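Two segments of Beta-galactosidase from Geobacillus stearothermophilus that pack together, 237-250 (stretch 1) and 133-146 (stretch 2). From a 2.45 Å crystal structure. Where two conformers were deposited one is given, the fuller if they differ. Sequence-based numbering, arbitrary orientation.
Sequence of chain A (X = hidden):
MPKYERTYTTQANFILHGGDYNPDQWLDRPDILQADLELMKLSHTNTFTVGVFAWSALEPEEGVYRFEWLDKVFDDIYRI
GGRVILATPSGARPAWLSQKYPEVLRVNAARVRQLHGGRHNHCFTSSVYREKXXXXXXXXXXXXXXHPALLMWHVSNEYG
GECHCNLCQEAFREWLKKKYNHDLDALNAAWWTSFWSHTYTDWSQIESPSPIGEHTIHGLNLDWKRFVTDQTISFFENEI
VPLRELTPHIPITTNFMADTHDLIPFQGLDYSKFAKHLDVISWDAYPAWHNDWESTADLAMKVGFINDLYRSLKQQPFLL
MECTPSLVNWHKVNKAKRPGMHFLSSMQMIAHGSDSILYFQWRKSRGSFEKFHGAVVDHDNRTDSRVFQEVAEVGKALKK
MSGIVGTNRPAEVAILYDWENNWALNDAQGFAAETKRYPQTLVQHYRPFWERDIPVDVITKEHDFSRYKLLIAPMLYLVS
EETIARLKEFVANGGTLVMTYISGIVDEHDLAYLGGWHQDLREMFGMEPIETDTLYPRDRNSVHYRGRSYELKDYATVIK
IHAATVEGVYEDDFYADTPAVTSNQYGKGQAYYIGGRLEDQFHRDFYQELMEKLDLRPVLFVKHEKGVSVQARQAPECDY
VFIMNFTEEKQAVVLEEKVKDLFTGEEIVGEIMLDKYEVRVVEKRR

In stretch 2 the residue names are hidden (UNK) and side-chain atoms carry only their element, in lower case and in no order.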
# COMPACT_ATOMS: atom_id res chain seq x y z
N GLU A 237 12.26 -34.57 -9.56
CA GLU A 237 12.75 -35.79 -10.16
C GLU A 237 13.86 -36.34 -9.30
O GLU A 237 13.93 -37.56 -9.00
CB GLU A 237 13.24 -35.52 -11.59
CG GLU A 237 12.11 -35.28 -12.58
CD GLU A 237 11.33 -36.56 -12.88
OE1 GLU A 237 11.90 -37.65 -12.63
OE2 GLU A 237 10.16 -36.48 -13.36
N ASN A 238 14.71 -35.42 -8.87
CA ASN A 238 15.76 -35.80 -7.95
C ASN A 238 15.20 -36.43 -6.69
O ASN A 238 15.73 -37.45 -6.23
CB ASN A 238 16.62 -34.61 -7.56
CG ASN A 238 17.77 -35.03 -6.71
OD1 ASN A 238 18.76 -35.55 -7.22
ND2 ASN A 238 17.66 -34.83 -5.40
N GLU A 239 14.15 -35.83 -6.14
CA GLU A 239 13.47 -36.39 -4.97
C GLU A 239 13.01 -37.82 -5.24
O GLU A 239 13.21 -38.70 -4.41
CB GLU A 239 12.25 -35.55 -4.57
CG GLU A 239 12.54 -34.34 -3.71
CD GLU A 239 11.48 -34.12 -2.64
OE1 GLU A 239 10.82 -33.06 -2.64
OE2 GLU A 239 11.29 -35.03 -1.81
N ILE A 240 12.39 -38.05 -6.39
CA ILE A 240 11.69 -39.30 -6.58
C ILE A 240 12.55 -40.43 -7.12
O ILE A 240 12.05 -41.55 -7.25
CB ILE A 240 10.51 -39.15 -7.53
CG1 ILE A 240 11.02 -38.85 -8.94
CG2 ILE A 240 9.55 -38.07 -7.01
CD1 ILE A 240 9.94 -38.82 -10.02
N VAL A 241 13.81 -40.16 -7.45
CA VAL A 241 14.66 -41.28 -7.88
C VAL A 241 14.52 -42.59 -7.04
O VAL A 241 14.22 -43.67 -7.59
CB VAL A 241 16.15 -40.87 -7.92
CG1 VAL A 241 17.04 -42.11 -7.99
CG2 VAL A 241 16.39 -39.97 -9.11
N PRO A 242 14.69 -42.51 -5.70
CA PRO A 242 14.60 -43.76 -4.94
C PRO A 242 13.18 -44.29 -4.83
O PRO A 242 12.95 -45.48 -4.60
CB PRO A 242 15.12 -43.37 -3.56
CG PRO A 242 14.77 -41.92 -3.43
CD PRO A 242 14.94 -41.35 -4.82
N LEU A 243 12.21 -43.40 -4.99
CA LEU A 243 10.83 -43.82 -4.98
C LEU A 243 10.56 -44.69 -6.21
O LEU A 243 9.84 -45.68 -6.13
CB LEU A 243 9.90 -42.60 -4.94
CG LEU A 243 9.55 -42.01 -3.57
CD1 LEU A 243 10.74 -41.87 -2.64
CD2 LEU A 243 8.85 -40.68 -3.76
N ARG A 244 11.15 -44.34 -7.34
CA ARG A 244 10.97 -45.15 -8.54
C ARG A 244 11.76 -46.45 -8.42
O ARG A 244 11.27 -47.52 -8.80
CB ARG A 244 11.41 -44.41 -9.79
CG ARG A 244 10.55 -43.21 -10.15
CD ARG A 244 9.08 -43.58 -10.24
NE ARG A 244 8.35 -42.64 -11.09
CZ ARG A 244 7.02 -42.57 -11.15
NH1 ARG A 244 6.26 -43.36 -10.40
NH2 ARG A 244 6.46 -41.68 -11.95
N GLU A 245 12.99 -46.36 -7.90
CA GLU A 245 13.79 -47.57 -7.76
C GLU A 245 13.12 -48.59 -6.85
O GLU A 245 12.95 -49.75 -7.22
CB GLU A 245 15.18 -47.26 -7.22
CG GLU A 245 16.13 -46.63 -8.21
CD GLU A 245 17.50 -46.36 -7.62
OE1 GLU A 245 17.83 -46.97 -6.56
OE2 GLU A 245 18.24 -45.55 -8.21
N LEU A 246 12.74 -48.15 -5.66
CA LEU A 246 12.33 -49.07 -4.62
C LEU A 246 10.84 -49.34 -4.62
O LEU A 246 10.40 -50.39 -4.15
CB LEU A 246 12.78 -48.54 -3.26
CG LEU A 246 14.30 -48.35 -3.16
CD1 LEU A 246 14.68 -47.85 -1.80
CD2 LEU A 246 15.01 -49.65 -3.44
N THR A 247 10.04 -48.41 -5.12
CA THR A 247 8.59 -48.58 -5.08
C THR A 247 7.89 -48.17 -6.38
O THR A 247 7.00 -47.33 -6.37
CB THR A 247 7.98 -47.77 -3.89
OG1 THR A 247 8.37 -46.38 -3.96
CG2 THR A 247 8.43 -48.35 -2.56
N PRO A 248 8.28 -48.79 -7.50
CA PRO A 248 7.77 -48.42 -8.83
C PRO A 248 6.27 -48.60 -8.97
O PRO A 248 5.66 -48.01 -9.87
CB PRO A 248 8.51 -49.39 -9.76
CG PRO A 248 8.74 -50.59 -8.90
CD PRO A 248 9.12 -50.00 -7.56
N HIS A 249 5.68 -49.41 -8.10
CA HIS A 249 4.27 -49.73 -8.13
C HIS A 249 3.48 -48.72 -7.30
O HIS A 249 2.24 -48.77 -7.23
CB HIS A 249 4.06 -51.15 -7.59
CG HIS A 249 4.50 -51.32 -6.17
ND1 HIS A 249 5.80 -51.07 -5.76
CD2 HIS A 249 3.83 -51.72 -5.06
CE1 HIS A 249 5.90 -51.29 -4.46
NE2 HIS A 249 4.72 -51.69 -4.02
N ILE A 250 4.19 -47.83 -6.62
CA ILE A 250 3.53 -46.83 -5.80
C ILE A 250 3.38 -45.52 -6.55
O ILE A 250 4.36 -44.89 -6.93
CB ILE A 250 4.28 -46.59 -4.48
CG1 ILE A 250 4.50 -47.91 -3.76
CG2 ILE A 250 3.46 -45.65 -3.59
CD1 ILE A 250 3.21 -48.55 -3.25
N UNK A 133 17.59 -34.49 0.70
CA UNK A 133 16.20 -34.86 0.49
C UNK A 133 16.12 -36.19 -0.24
O UNK A 133 15.33 -37.07 0.13
c UNK A 133 15.36 -32.48 0.51
o UNK A 133 16.02 -33.56 -1.55
c UNK A 133 15.41 -33.79 -0.28
N UNK A 134 16.95 -36.38 -1.27
CA UNK A 134 16.93 -37.67 -1.93
C UNK A 134 17.27 -38.80 -0.97
O UNK A 134 16.67 -39.87 -1.02
c UNK A 134 17.60 -38.94 -3.99
n UNK A 134 18.46 -38.59 -6.22
o UNK A 134 19.61 -39.93 -4.83
c UNK A 134 18.65 -39.19 -5.05
c UNK A 134 17.88 -37.72 -3.12
N UNK A 135 18.21 -38.56 -0.06
CA UNK A 135 18.64 -39.62 0.86
C UNK A 135 17.56 -39.99 1.87
O UNK A 135 17.28 -41.18 2.10
c UNK A 135 19.91 -39.21 1.59
c UNK A 135 20.56 -40.24 3.89
c UNK A 135 20.40 -40.26 2.54
n UNK A 135 20.76 -41.53 2.13
c UNK A 135 21.13 -42.24 3.18
n UNK A 135 21.02 -41.48 4.25
N UNK A 136 16.96 -38.99 2.51
CA UNK A 136 15.90 -39.34 3.43
C UNK A 136 14.70 -39.96 2.68
O UNK A 136 14.03 -40.87 3.19
c UNK A 136 14.58 -38.58 5.42
c UNK A 136 14.48 -37.56 6.51
c UNK A 136 14.78 -37.07 3.41
c UNK A 136 15.46 -38.13 4.26
N UNK A 137 14.45 -39.53 1.45
CA UNK A 137 13.43 -40.19 0.66
C UNK A 137 13.78 -41.66 0.50
O UNK A 137 12.92 -42.54 0.65
n UNK A 137 12.34 -37.57 -1.73
o UNK A 137 12.45 -37.66 0.50
c UNK A 137 13.27 -39.53 -0.70
c UNK A 137 12.65 -38.17 -0.59
N UNK A 138 15.05 -41.93 0.25
CA UNK A 138 15.51 -43.31 0.13
C UNK A 138 15.30 -44.11 1.42
O UNK A 138 14.84 -45.24 1.36
n UNK A 138 18.86 -44.14 -2.38
c UNK A 138 18.89 -44.70 -1.04
n UNK A 138 18.54 -44.25 -4.66
c UNK A 138 16.97 -43.35 -0.28
c UNK A 138 18.55 -44.84 -3.47
c UNK A 138 17.52 -44.75 -0.43
n UNK A 138 18.23 -46.12 -3.36
N UNK A 139 15.63 -43.55 2.58
CA UNK A 139 15.42 -44.27 3.83
C UNK A 139 13.94 -44.58 3.99
O UNK A 139 13.56 -45.69 4.40
c UNK A 139 15.93 -43.47 5.05
c UNK A 139 17.86 -42.41 6.32
c UNK A 139 17.45 -43.25 5.11
c UNK A 139 18.21 -44.57 5.12
N UNK A 140 13.10 -43.61 3.66
CA UNK A 140 11.66 -43.81 3.76
C UNK A 140 11.19 -44.96 2.86
O UNK A 140 10.48 -45.85 3.34
c UNK A 140 10.32 -40.17 3.95
c UNK A 140 9.98 -41.93 5.71
c UNK A 140 10.90 -42.53 3.42
c UNK A 140 10.83 -41.47 4.53
N UNK A 141 11.59 -44.96 1.59
CA UNK A 141 11.15 -46.03 0.69
C UNK A 141 11.72 -47.38 1.13
O UNK A 141 11.04 -48.40 1.03
c UNK A 141 11.53 -45.73 -0.76
N UNK A 142 12.94 -47.38 1.64
CA UNK A 142 13.53 -48.61 2.15
C UNK A 142 12.68 -49.19 3.25
O UNK A 142 12.40 -50.38 3.26
c UNK A 142 16.01 -48.12 1.65
o UNK A 142 17.48 -47.73 3.50
c UNK A 142 17.39 -47.91 2.27
c UNK A 142 14.95 -48.38 2.69
o UNK A 142 18.39 -47.93 1.52
N UNK A 143 12.27 -48.33 4.19
CA UNK A 143 11.61 -48.83 5.39
C UNK A 143 10.11 -49.11 5.21
O UNK A 143 9.60 -50.07 5.78
n UNK A 143 12.15 -48.52 11.46
c UNK A 143 11.48 -47.42 8.99
n UNK A 143 12.83 -47.59 9.48
c UNK A 143 11.23 -48.36 7.84
c UNK A 143 11.80 -47.85 6.55
c UNK A 143 13.12 -48.13 10.65
n UNK A 143 14.39 -48.26 11.01
N UNK A 144 9.41 -48.30 4.43
CA UNK A 144 7.95 -48.41 4.37
C UNK A 144 7.42 -48.89 3.02
O UNK A 144 6.22 -49.15 2.87
c UNK A 144 7.77 -46.59 6.09
o UNK A 144 9.08 -45.32 9.82
c UNK A 144 7.81 -46.83 8.48
c UNK A 144 9.07 -45.09 7.44
c UNK A 144 8.65 -45.74 8.58
c UNK A 144 8.63 -45.51 6.21
c UNK A 144 7.31 -47.07 4.74
c UNK A 144 7.38 -47.24 7.24
N UNK A 145 8.31 -49.04 2.04
CA UNK A 145 7.91 -49.31 0.68
C UNK A 145 7.07 -50.55 0.50
O UNK A 145 6.20 -50.59 -0.37
N UNK A 146 7.31 -51.57 1.32
CA UNK A 146 6.58 -52.82 1.21
C UNK A 146 5.47 -52.95 2.26
O UNK A 146 4.84 -53.99 2.38
c UNK A 146 8.17 -54.14 2.68
o UNK A 146 8.14 -53.16 3.46
o UNK A 146 8.73 -55.23 2.97
c UNK A 146 7.54 -54.01 1.31
O HOH W 1 15.81 -33.33 -4.36
O HOH W 2 12.22 -34.83 0.86
O HOH W 3 3.32 -51.26 -1.00

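Position 133 has one side-chain carbon carrying an oxygen and a second carbon; the oxygen lies 4.2 Å from Glu 239 CG. This small beta-branched fork is Thr 133. Water 1 joins Thr 133 OG1 to Asn 238 ND2.

Position 134 is a chain of three carbons, the last bearing one oxygen and one nitrogen. The nitrogen lies 3.0 Å from Asn 238 O, and the second carbon 3.7 Å from Pro 242 CD. It is Gln 134, long enough for NE2 to donate a hydrogen bond to that carbonyl.

Position 135, one carbon and a five-membered ring with two nitrogens, is His 135, polar, exposed and pointing away. Position 136, four carbons forked at the first with one longer arm, is Ile 136, apolar and buried clear of stretch 1.

Position 137 has two carbons, the second carrying an oxygen and a nitrogen, close to Glu 239. It is Asn 137: ND2 donates to Glu 239 OE2 at 2.7 Å and to Glu 239 O at 3.0 Å, using both amide protons. Water 2 donates to Asn 137 OD1 and Glu 239 OE2, completing the polar cluster.

Position 138 runs three carbons, a nitrogen, then a carbon with two more nitrogens; this flat end lies with one face over Pro 242 CB and its edge toward Glu 245. It is Arg 138, whose charge suits a salt bridge, NH1 to Glu 245 OE1 at 3.3 Å, with a weak hydrogen bond.

Positions 139 and 140 each hold four carbons forked at the second, without contact here: Leu 139, pointing away, and Leu 140, apolar and buried.

Position 141 is a single carbon, CB, 3.9 Å from Leu 246 CD1: Ala 141, small enough for close packing. Position 142, three carbons ending in two oxygens, brushes Leu 246; it is Glu 142, charged and exposed. Position 143, three carbons, a nitrogen, then a carbon carrying two more nitrogens, is Arg 143, out of reach and exposed. Position 144, one carbon then a six-carbon ring bearing one oxygen, is Tyr 144, buried but leading away.

Position 145 has no side chain, and Thr 247 CG2 sits 3.4 Å from its CA. An ideal CB would clash with that methyl: Gly 145. Position 146, two carbons and two oxygens, is Asp 146, charged and exposed.

The helices run roughly parallel, 23° apart and 7.8 Å at closest approach. Gln 134 and Asn 137 take up Asn 238 O and Glu 239 O, carbonyls left unpaired at the kink; Arg 138 fills a hole lined by Val 241, Pro 242, Glu 245 and Leu 246; Ala 141 packs against Leu 243 and Leu 246, and Gly 145 against Thr 247.

Stretch 2 (133-146) TQHINRLLAERYGD
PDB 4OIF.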